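Local coordinates for protein E (Haemophilus influenzae, PDB 3ZH5) that acts as a multifunctional surface adhesin, binding host epithelial cells and the host proteins vitronectin, laminin and plasminogen, which aids serum resistance and immune evasion, at residues Asp11-Ser14 with Gly15-Arg18; Ile27-Glu30 with Ser31-Val34; Tyr55-Glu59 with Pro60-Ala64; Leu116-Ala119 with Ala120-Cys124. All blocks are in the same frame, centred on the assembly; numbering follows the deposited sequence.

Contact 1. Residues Asp11-Ser14 with Gly15-Arg18; sequences DVRS and GYIR
Arg13 and Tyr16 close a type II beta turn, in which the N-H of Tyr16 reaches the carbonyl O of Arg13 at 3.0 Å with an N-H...O angle of 159°. Gly15, at the third position of the turn, has a positive phi (89°), a conformation readily taken up by glycine. Along the turn, the side chains of Arg13 and Tyr16 run side by side in the same direction: Arg13 CG lies 3.4 Å from Tyr16 CE1, approaching the ring obliquely, while the guanidinium plane of Arg13 stands nearly perpendicular to the ring. The turn delivers the chain into strand 16-19, the edge strand that forms a beta hairpin with strand 25-34. Val12 uses both its methyls. With CG1 anti to the backbone N (chi1 -176°), that branch packs 3.9 Å from Tyr16 CB, and CG2 is left to meet the guanidinium of Arg18. This methyl sits over one face of the group, toward its rim, 3.2 Å from Arg18 NH2. The guanidinium is held by hydrogen bonds from NH2 to Thr10 O and Tyr26 OH and from NE to Val23 O.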
loop_
_atom_site.group_PDB
_atom_site.type_symbol
_atom_site.label_atom_id
_atom_site.label_comp_id
_atom_site.label_asym_id
_atom_site.label_seq_id
_atom_site.Cartn_x
_atom_site.Cartn_y
_atom_site.Cartn_z
ATOM N N ASP A 11 13.480 -7.790 -8.143
ATOM C CA ASP A 11 13.984 -8.146 -6.821
ATOM C C ASP A 11 13.260 -7.351 -5.729
ATOM O O ASP A 11 13.146 -6.127 -5.812
ATOM C CB ASP A 11 15.485 -7.894 -6.741
ATOM C CG ASP A 11 16.286 -8.844 -7.617
ATOM O OD1 ASP A 11 15.749 -9.916 -7.999
ATOM O OD2 ASP A 11 17.460 -8.516 -7.907
ATOM N N VAL A 12 12.782 -8.058 -4.708
ATOM C CA VAL A 12 11.990 -7.450 -3.643
ATOM C C VAL A 12 12.847 -6.999 -2.453
ATOM O O VAL A 12 13.603 -7.783 -1.867
ATOM C CB VAL A 12 10.931 -8.454 -3.145
ATOM C CG1 VAL A 12 10.031 -7.833 -2.113
ATOM C CG2 VAL A 12 10.139 -8.997 -4.328
ATOM N N ARG A 13 12.727 -5.721 -2.115
ATOM C CA ARG A 13 13.323 -5.154 -0.911
ATOM C C ARG A 13 12.883 -5.907 0.348
ATOM O O ARG A 13 11.706 -6.227 0.535
ATOM C CB ARG A 13 12.924 -3.682 -0.826
ATOM C CG ARG A 13 13.283 -2.952 0.455
ATOM C CD ARG A 13 14.704 -2.450 0.420
ATOM N NE ARG A 13 14.976 -1.591 -0.731
ATOM C CZ ARG A 13 14.796 -0.272 -0.754
ATOM N NH1 ARG A 13 14.325 0.375 0.310
ATOM N NH2 ARG A 13 15.090 0.404 -1.854
ATOM N N SER A 14 13.845 -6.193 1.210
ATOM C CA SER A 14 13.568 -6.869 2.474
ATOM C C SER A 14 12.444 -6.194 3.257
ATOM O O SER A 14 12.403 -4.966 3.423
ATOM C CB SER A 14 14.859 -6.984 3.316
ATOM O OG SER A 14 14.664 -6.483 4.629
ATOM N N GLY A 15 11.530 -7.026 3.741
ATOM C CA GLY A 15 10.362 -6.587 4.458
ATOM C C GLY A 15 9.132 -6.277 3.619
ATOM O O GLY A 15 8.058 -6.057 4.168
ATOM N N TYR A 16 9.266 -6.232 2.301
ATOM C CA TYR A 16 8.106 -5.949 1.447
ATOM C C TYR A 16 7.502 -7.279 1.036
ATOM O O TYR A 16 8.206 -8.204 0.680
ATOM C CB TYR A 16 8.508 -5.122 0.226
ATOM C CG TYR A 16 8.809 -3.696 0.604
ATOM C CD1 TYR A 16 9.989 -3.370 1.261
ATOM C CD2 TYR A 16 7.898 -2.681 0.330
ATOM C CE1 TYR A 16 10.259 -2.059 1.640
ATOM C CE2 TYR A 16 8.152 -1.367 0.708
ATOM C CZ TYR A 16 9.335 -1.061 1.360
ATOM O OH TYR A 16 9.605 0.239 1.735
ATOM N N ILE A 17 6.192 -7.364 1.124
ATOM C CA ILE A 17 5.474 -8.555 0.875
ATOM C C ILE A 17 4.711 -8.329 -0.439
ATOM O O ILE A 17 3.860 -7.442 -0.534
ATOM C CB ILE A 17 4.492 -8.875 1.973
ATOM C CG1 ILE A 17 5.178 -8.933 3.363
ATOM C CG2 ILE A 17 3.788 -10.194 1.659
ATOM C CD1 ILE A 17 4.192 -9.246 4.466
ATOM N N ARG A 18 5.003 -9.130 -1.444
ATOM C CA ARG A 18 4.368 -8.955 -2.744
ATOM C C ARG A 18 2.997 -9.610 -2.739
ATOM O O ARG A 18 2.799 -10.675 -2.170
ATOM C CB ARG A 18 5.275 -9.544 -3.831
ATOM C CG ARG A 18 4.719 -9.586 -5.220
ATOM C CD ARG A 18 5.774 -10.246 -6.119
ATOM N NE ARG A 18 6.754 -9.275 -6.580
ATOM C CZ ARG A 18 8.029 -9.538 -6.826
ATOM N NH1 ARG A 18 8.518 -10.760 -6.647
ATOM N NH2 ARG A 18 8.827 -8.564 -7.244
#

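Contact 2. Residues Ile27-Glu30 with Ser31-Val34; sequences IDSE and SIWV
Ser31 grips the carbonyl O of Asp28 twice, and this is the compact heart of the corner. Its hydroxyl donates to Asp28 O over 2.7 Å, only 16° from the carbonyl plane, whereas Ser31 N reaches the same oxygen at 3.1 Å from well above that plane. The hydroxyl comes within range because OG stands between the backbone N and the carbonyl carbon (chi1 79°), folded back over the turn. Two overlapping type I beta turns, Asp28-Ser31 and Ser29-Ile32, carry the chain round; the second is closed by a weak bond of 3.4 Å from Ile32 N to Ser29 O. An Asx turn braces the bend as well: Asp28 OD1 accepts from Glu30 N at 3.1 Å, met from above the carboxylate plane, while OD2 forms a salt bridge with Arg68.

The apolar touch is looser, a single meeting of methyls 4.1 Å apart between Ile27 CG2 and Ile32 CD1. Glu30 lies on the solvent side, its carboxylate doubling back toward the backbone of Ser31 without a hydrogen bond there. Beyond the corner, Ile27 packs on Ala119 and Ile123 of helix 115-128, and Ile32 on Tyr127 of the same helix. Strand 16-19 pairs with the chain before the bend, and strand 41-50 borders it on both sides of the bend, with Asp45 N bonded to Ser31 OG.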
loop_
_atom_site.group_PDB
_atom_site.type_symbol
_atom_site.label_atom_id
_atom_site.label_comp_id
_atom_site.label_asym_id
_atom_site.label_seq_id
_atom_site.Cartn_x
_atom_site.Cartn_y
_atom_site.Cartn_z
ATOM N N ILE A 27 3.004 -4.944 0.615
ATOM C CA ILE A 27 2.817 -4.448 1.995
ATOM C C ILE A 27 4.195 -4.111 2.527
ATOM O O ILE A 27 5.120 -4.889 2.349
ATOM C CB ILE A 27 2.269 -5.537 2.910
ATOM C CG1 ILE A 27 0.857 -5.919 2.486
ATOM C CG2 ILE A 27 2.334 -5.111 4.405
ATOM C CD1 ILE A 27 0.454 -7.231 3.021
ATOM N N ASP A 28 4.362 -2.944 3.136
ATOM C CA ASP A 28 5.643 -2.619 3.716
ATOM C C ASP A 28 5.552 -3.156 5.126
ATOM O O ASP A 28 4.828 -2.615 5.994
ATOM C CB ASP A 28 5.935 -1.122 3.608
ATOM C CG ASP A 28 7.124 -0.667 4.465
ATOM O OD1 ASP A 28 7.801 -1.509 5.105
ATOM O OD2 ASP A 28 7.412 0.562 4.449
ATOM N N SER A 29 6.273 -4.259 5.346
ATOM C CA SER A 29 6.139 -5.035 6.573
ATOM C C SER A 29 6.562 -4.200 7.791
ATOM O O SER A 29 5.993 -4.329 8.874
ATOM C CB SER A 29 6.968 -6.315 6.469
ATOM O OG SER A 29 6.525 -7.268 7.396
ATOM N N GLU A 30 7.519 -3.311 7.575
ATOM C CA GLU A 30 8.115 -2.528 8.652
ATOM C C GLU A 30 7.125 -1.506 9.198
ATOM O O GLU A 30 7.193 -1.138 10.388
ATOM C CB GLU A 30 9.371 -1.818 8.137
ATOM C CG GLU A 30 10.207 -1.109 9.203
ATOM C CD GLU A 30 9.608 0.231 9.626
ATOM O OE1 GLU A 30 8.726 0.741 8.891
ATOM O OE2 GLU A 30 10.005 0.759 10.699
ATOM N N SER A 31 6.221 -1.065 8.330
ATOM C CA SER A 31 5.213 -0.049 8.653
ATOM C C SER A 31 4.003 -0.523 9.459
ATOM O O SER A 31 3.180 0.307 9.901
ATOM C CB SER A 31 4.700 0.548 7.329
ATOM O OG SER A 31 3.750 -0.284 6.697
ATOM N N ILE A 32 3.914 -1.813 9.740
ATOM C CA ILE A 32 2.721 -2.392 10.376
ATOM C C ILE A 32 2.622 -1.984 11.857
ATOM O O ILE A 32 3.598 -2.071 12.615
ATOM C CB ILE A 32 2.720 -3.944 10.237
ATOM C CG1 ILE A 32 2.524 -4.303 8.768
ATOM C CG2 ILE A 32 1.663 -4.625 11.137
ATOM C CD1 ILE A 32 2.641 -5.772 8.394
ATOM N N TRP A 33 1.442 -1.531 12.252
ATOM C CA TRP A 33 1.163 -1.174 13.669
ATOM C C TRP A 33 -0.133 -1.836 14.076
ATOM O O TRP A 33 -1.173 -1.613 13.444
ATOM C CB TRP A 33 0.987 0.302 13.839
ATOM C CG TRP A 33 0.751 0.640 15.252
ATOM C CD1 TRP A 33 1.628 0.447 16.274
ATOM C CD2 TRP A 33 -0.436 1.207 15.828
ATOM N NE1 TRP A 33 1.074 0.881 17.463
ATOM C CE2 TRP A 33 -0.201 1.348 17.205
ATOM C CE3 TRP A 33 -1.680 1.621 15.305
ATOM C CZ2 TRP A 33 -1.143 1.885 18.068
ATOM C CZ3 TRP A 33 -2.617 2.154 16.173
ATOM C CH2 TRP A 33 -2.348 2.278 17.542
ATOM N N VAL A 34 -0.079 -2.690 15.077
ATOM C CA VAL A 34 -1.295 -3.329 15.566
ATOM C C VAL A 34 -1.818 -2.464 16.700
ATOM O O VAL A 34 -1.080 -2.176 17.605
ATOM C CB VAL A 34 -1.013 -4.726 16.076
ATOM C CG1 VAL A 34 -2.261 -5.330 16.735
ATOM C CG2 VAL A 34 -0.536 -5.618 14.905
#

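Contact 3. Residues Tyr55-Glu59 with Pro60-Ala64; sequences YVYPE and PKRYA
Tyr55 and Tyr57 each offer a ring face to the returning chain. Over the centre of the Tyr55 ring sits Tyr63 CB, 4.0 Å from its centroid and 9° off the normal, a well-centred CH-pi contact. Tyr55 and Tyr63 extend together, yet their rings are oblique, with planes at 57°. Arg62 CG makes the second CH-pi contact, 4.0 Å from the Tyr57 centroid and displaced toward the rim. A chi1 of -162° turns the extended arginine chain away from its own backbone N and across that face, the guanidinium plane moderately inclined to the ring. Ala64 CB adds an apolar touch at 4.0 Å to Tyr57 CE1 and also meets Val56 CG2.

A type I beta turn from Glu59 to Arg62 brings the two limbs together; Arg62 N donates to Glu59 O at 3.1 Å, from above the carbonyl plane. Farther out, Tyr57 OH is tied to Leu96 O, fixing the ring that receives Arg62, and Val56 and Ala64 both rest on Phe87 of strand 79-88. At the exposed tip, Glu59 OE2 and Lys61 NZ form a long salt bridge of 3.6 Å, with the carboxylate position somewhat doubtful. Cohesion of this surface loop therefore rests largely on C-H groups against aromatic rings and one turn bond, at the cost of burying Arg62 O without a polar partner; the ion pair, at the solvent, probably contributes modestly.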
loop_
_atom_site.group_PDB
_atom_site.type_symbol
_atom_site.label_atom_id
_atom_site.label_comp_id
_atom_site.label_asym_id
_atom_site.label_seq_id
_atom_site.Cartn_x
_atom_site.Cartn_y
_atom_site.Cartn_z
ATOM N N TYR A 55 3.277 12.690 -13.179
ATOM C CA TYR A 55 3.839 14.021 -13.007
ATOM C C TYR A 55 2.998 14.787 -12.007
ATOM O O TYR A 55 2.064 15.501 -12.380
ATOM C CB TYR A 55 3.888 14.755 -14.344
ATOM C CG TYR A 55 4.810 14.100 -15.344
ATOM C CD1 TYR A 55 4.401 13.003 -16.081
ATOM C CD2 TYR A 55 6.094 14.578 -15.542
ATOM C CE1 TYR A 55 5.249 12.401 -16.996
ATOM C CE2 TYR A 55 6.941 13.995 -16.446
ATOM C CZ TYR A 55 6.519 12.906 -17.170
ATOM O OH TYR A 55 7.377 12.323 -18.069
ATOM N N VAL A 56 3.353 14.635 -10.733
ATOM C CA VAL A 56 2.571 15.186 -9.627
ATOM C C VAL A 56 3.376 16.175 -8.790
ATOM O O VAL A 56 2.995 16.508 -7.676
ATOM C CB VAL A 56 2.077 14.066 -8.682
ATOM C CG1 VAL A 56 0.885 13.346 -9.280
ATOM C CG2 VAL A 56 3.201 13.077 -8.366
ATOM N N TYR A 57 4.492 16.640 -9.331
ATOM C CA TYR A 57 5.400 17.484 -8.587
ATOM C C TYR A 57 5.274 18.899 -9.061
ATOM O O TYR A 57 4.684 19.137 -10.117
ATOM C CB TYR A 57 6.821 16.994 -8.801
ATOM C CG TYR A 57 7.117 15.744 -8.031
ATOM C CD1 TYR A 57 6.771 14.501 -8.545
ATOM C CD2 TYR A 57 7.729 15.796 -6.794
ATOM C CE1 TYR A 57 7.029 13.351 -7.848
ATOM C CE2 TYR A 57 7.991 14.648 -6.091
ATOM C CZ TYR A 57 7.640 13.428 -6.624
ATOM O OH TYR A 57 7.906 12.288 -5.919
ATOM N N PRO A 58 5.842 19.843 -8.289
ATOM C CA PRO A 58 5.822 21.267 -8.612
ATOM C C PRO A 58 6.403 21.484 -9.990
ATOM O O PRO A 58 5.867 22.249 -10.787
ATOM C CB PRO A 58 6.747 21.870 -7.554
ATOM C CG PRO A 58 7.626 20.734 -7.126
ATOM C CD PRO A 58 6.706 19.578 -7.126
ATOM N N GLU A 59 7.497 20.785 -10.268
ATOM C CA GLU A 59 8.160 20.904 -11.545
ATOM C C GLU A 59 7.642 19.830 -12.486
ATOM O O GLU A 59 7.639 18.633 -12.159
ATOM C CB GLU A 59 9.664 20.787 -11.381
ATOM C CG GLU A 59 10.426 21.741 -12.279
ATOM C CD GLU A 59 11.640 21.100 -12.899
ATOM O OE1 GLU A 59 11.814 19.876 -12.716
ATOM O OE2 GLU A 59 12.417 21.819 -13.569
ATOM N N PRO A 60 7.203 20.251 -13.672
ATOM C CA PRO A 60 6.484 19.320 -14.539
ATOM C C PRO A 60 7.383 18.332 -15.277
ATOM O O PRO A 60 6.879 17.624 -16.148
ATOM C CB PRO A 60 5.768 20.252 -15.517
ATOM C CG PRO A 60 6.631 21.483 -15.578
ATOM C CD PRO A 60 7.335 21.597 -14.261
ATOM N N LYS A 61 8.672 18.268 -14.951
ATOM C CA LYS A 61 9.528 17.238 -15.548
ATOM C C LYS A 61 9.773 16.108 -14.548
ATOM O O LYS A 61 10.195 15.010 -14.926
ATOM C CB LYS A 61 10.857 17.821 -16.049
ATOM C CG LYS A 61 11.918 18.001 -14.978
ATOM C CD LYS A 61 13.102 18.816 -15.499
ATOM C CE LYS A 61 14.120 19.132 -14.401
ATOM N NZ LYS A 61 15.216 20.009 -14.887
ATOM N N ARG A 62 9.477 16.374 -13.279
ATOM C CA ARG A 62 9.663 15.394 -12.214
ATOM C C ARG A 62 8.462 14.459 -12.111
ATOM O O ARG A 62 7.327 14.918 -11.991
ATOM C CB ARG A 62 9.853 16.116 -10.878
ATOM C CG ARG A 62 10.478 15.251 -9.793
ATOM C CD ARG A 62 11.179 16.122 -8.773
ATOM N NE ARG A 62 12.305 15.449 -8.128
ATOM C CZ ARG A 62 13.288 16.086 -7.490
ATOM N NH1 ARG A 62 13.288 17.415 -7.411
ATOM N NH2 ARG A 62 14.273 15.398 -6.924
ATOM N N TYR A 63 8.711 13.149 -12.140
ATOM C CA TYR A 63 7.633 12.170 -12.074
ATOM C C TYR A 63 7.856 11.167 -10.954
ATOM O O TYR A 63 8.993 10.877 -10.591
ATOM C CB TYR A 63 7.539 11.421 -13.393
ATOM C CG TYR A 63 8.848 10.790 -13.804
ATOM C CD1 TYR A 63 9.776 11.501 -14.558
ATOM C CD2 TYR A 63 9.162 9.480 -13.446
ATOM C CE1 TYR A 63 10.981 10.926 -14.946
ATOM C CE2 TYR A 63 10.369 8.891 -13.837
ATOM C CZ TYR A 63 11.269 9.625 -14.582
ATOM O OH TYR A 63 12.468 9.074 -14.962
ATOM N N ALA A 64 6.766 10.620 -10.424
ATOM C CA ALA A 64 6.849 9.669 -9.329
ATOM C C ALA A 64 7.101 8.286 -9.890
ATOM O O ALA A 64 6.616 7.976 -10.975
ATOM C CB ALA A 64 5.566 9.667 -8.542
#

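Contact 4. Residues Leu116-Ala119 with Ala120-Cys124; sequences LYNA and AQIIC
Ala119 O receives the N-H of Ile123 at 2.8 Å, the shortest of four successive i to i+4 bonds that join these two turns of alpha helix. Gln121 N to Tyr117 O follows at 2.9 Å, nearly along the C=O axis like the first. The other two, Ile122 N to Asn118 O and Ala120 N to Leu116 O, come in with the donor somewhat tilted from the carbonyl plane.

On the outward side, Tyr117 and Gln121, one helical turn apart, cross obliquely. The Tyr117 ring, swung to the side remote from its own N by a chi1 of -175°, comes alongside the bent glutamine chain. Gln121 CD approaches Tyr117 CE1 to 3.4 Å, neither squarely over the face nor at the edge, and the amide plane is turned 47° from the ring. Gln121 NE2 is engaged by Tyr78 OH, whose own ring also meets that of Tyr117. One residue along, Ile122 CD1 lies 3.8 Å from Asn118 OD1, the oxygen that accepts from Val20 N, while Asn118 ND2 bonds a glycerol molecule probably left from crystallisation.

The buried side carries small and apolar groups: Ala119 and Ile123 pack on Ile27 of strand 25-34, and Ala120 on Leu73 of strand 64-74. Cys124 SG adds a covalent tie, the disulfide to Cys75. The helix thus divides its chemistry: the side-chain amides of Asn118 and Gln121 bond to Val20 and Tyr78, in the chain next to strands 16-19 and 79-88, hydrocarbon lies against the sheet, and the disulfide fastens the helix to the chain just after strand 64-74.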
loop_
_atom_site.group_PDB
_atom_site.type_symbol
_atom_site.label_atom_id
_atom_site.label_comp_id
_atom_site.label_asym_id
_atom_site.label_seq_id
_atom_site.Cartn_x
_atom_site.Cartn_y
_atom_site.Cartn_z
ATOM N N LEU A 116 -6.293 -6.648 -2.546
ATOM C CA LEU A 116 -6.219 -6.213 -1.168
ATOM C C LEU A 116 -6.748 -7.278 -0.207
ATOM O O LEU A 116 -6.333 -7.329 0.964
ATOM C CB LEU A 116 -6.909 -4.867 -1.012
ATOM C CG LEU A 116 -5.961 -3.761 -1.486
ATOM C CD1 LEU A 116 -6.622 -2.383 -1.501
ATOM C CD2 LEU A 116 -4.768 -3.746 -0.580
ATOM N N TYR A 117 -7.616 -8.155 -0.694
ATOM C CA TYR A 117 -8.058 -9.258 0.131
ATOM C C TYR A 117 -6.878 -10.156 0.477
ATOM O O TYR A 117 -6.787 -10.598 1.613
ATOM C CB TYR A 117 -9.115 -10.054 -0.604
ATOM C CG TYR A 117 -9.775 -11.171 0.176
ATOM C CD1 TYR A 117 -9.224 -12.449 0.201
ATOM C CD2 TYR A 117 -10.992 -10.973 0.819
ATOM C CE1 TYR A 117 -9.848 -13.479 0.874
ATOM C CE2 TYR A 117 -11.623 -12.002 1.503
ATOM C CZ TYR A 117 -11.051 -13.246 1.528
ATOM O OH TYR A 117 -11.672 -14.285 2.203
ATOM N N ASN A 118 -5.978 -10.418 -0.489
ATOM C CA ASN A 118 -4.754 -11.201 -0.210
ATOM C C ASN A 118 -3.914 -10.557 0.860
ATOM O O ASN A 118 -3.338 -11.243 1.748
ATOM C CB ASN A 118 -3.936 -11.393 -1.527
ATOM C CG ASN A 118 -2.663 -12.253 -1.355
ATOM O OD1 ASN A 118 -1.559 -11.806 -1.718
ATOM N ND2 ASN A 118 -2.814 -13.499 -0.852
ATOM N N ALA A 119 -3.846 -9.228 0.820
ATOM C CA ALA A 119 -3.122 -8.500 1.831
ATOM C C ALA A 119 -3.729 -8.775 3.198
ATOM O O ALA A 119 -3.005 -9.050 4.138
ATOM C CB ALA A 119 -3.102 -7.009 1.574
ATOM N N ALA A 120 -5.051 -8.719 3.296
ATOM C CA ALA A 120 -5.725 -8.912 4.571
ATOM C C ALA A 120 -5.563 -10.356 5.095
ATOM O O ALA A 120 -5.343 -10.566 6.295
ATOM C CB ALA A 120 -7.173 -8.533 4.465
ATOM N N GLN A 121 -5.626 -11.340 4.207
ATOM C CA GLN A 121 -5.380 -12.726 4.632
ATOM C C GLN A 121 -3.998 -12.859 5.217
ATOM O O GLN A 121 -3.801 -13.541 6.236
ATOM C CB GLN A 121 -5.507 -13.697 3.437
ATOM C CG GLN A 121 -6.859 -13.615 2.798
ATOM C CD GLN A 121 -7.726 -14.820 3.106
ATOM O OE1 GLN A 121 -7.775 -15.785 2.322
ATOM N NE2 GLN A 121 -8.435 -14.768 4.240
ATOM N N ILE A 122 -3.018 -12.229 4.583
ATOM C CA ILE A 122 -1.649 -12.351 5.065
ATOM C C ILE A 122 -1.471 -11.592 6.362
ATOM O O ILE A 122 -0.884 -12.107 7.315
ATOM C CB ILE A 122 -0.679 -11.795 4.068
ATOM C CG1 ILE A 122 -0.720 -12.694 2.799
ATOM C CG2 ILE A 122 0.760 -11.786 4.612
ATOM C CD1 ILE A 122 0.136 -12.229 1.626
ATOM N N ILE A 123 -1.971 -10.358 6.397
ATOM C CA ILE A 123 -1.752 -9.547 7.594
ATOM C C ILE A 123 -2.453 -10.173 8.781
ATOM O O ILE A 123 -1.854 -10.328 9.864
ATOM C CB ILE A 123 -2.191 -8.097 7.423
ATOM C CG1 ILE A 123 -1.143 -7.343 6.637
ATOM C CG2 ILE A 123 -2.311 -7.381 8.820
ATOM C CD1 ILE A 123 -1.706 -6.091 6.037
ATOM N N CYS A 124 -3.700 -10.568 8.583
ATOM C CA CYS A 124 -4.484 -11.087 9.687
ATOM C C CYS A 124 -3.938 -12.408 10.194
ATOM O O CYS A 124 -3.902 -12.631 11.392
ATOM C CB CYS A 124 -5.950 -11.194 9.299
ATOM S SG CYS A 124 -6.620 -9.520 8.926
#

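From the N terminus the contacts follow in series, each confined to one short piece of chain, and none nests in or crosses another. Contact 1 turns the leading loop into strand 16-19; contact 2 puts the corner into strand 25-34. These two touch through the hairpin, where Gly15 O and Ser29 N, and Ile17 O and Ile27 N, are probably hydrogen-bonded. Contact 3 closes the excursion between strands 53-54 and 64-74, about 28 Å from contact 2 between centres. Contact 4 joins successive turns of helix 115-128 and closes no loop; it lies on the opposite side of the chain's centre from contact 3, and meets contacts 1 and 2 through Ile17 and Ile27, joining helix to sheet.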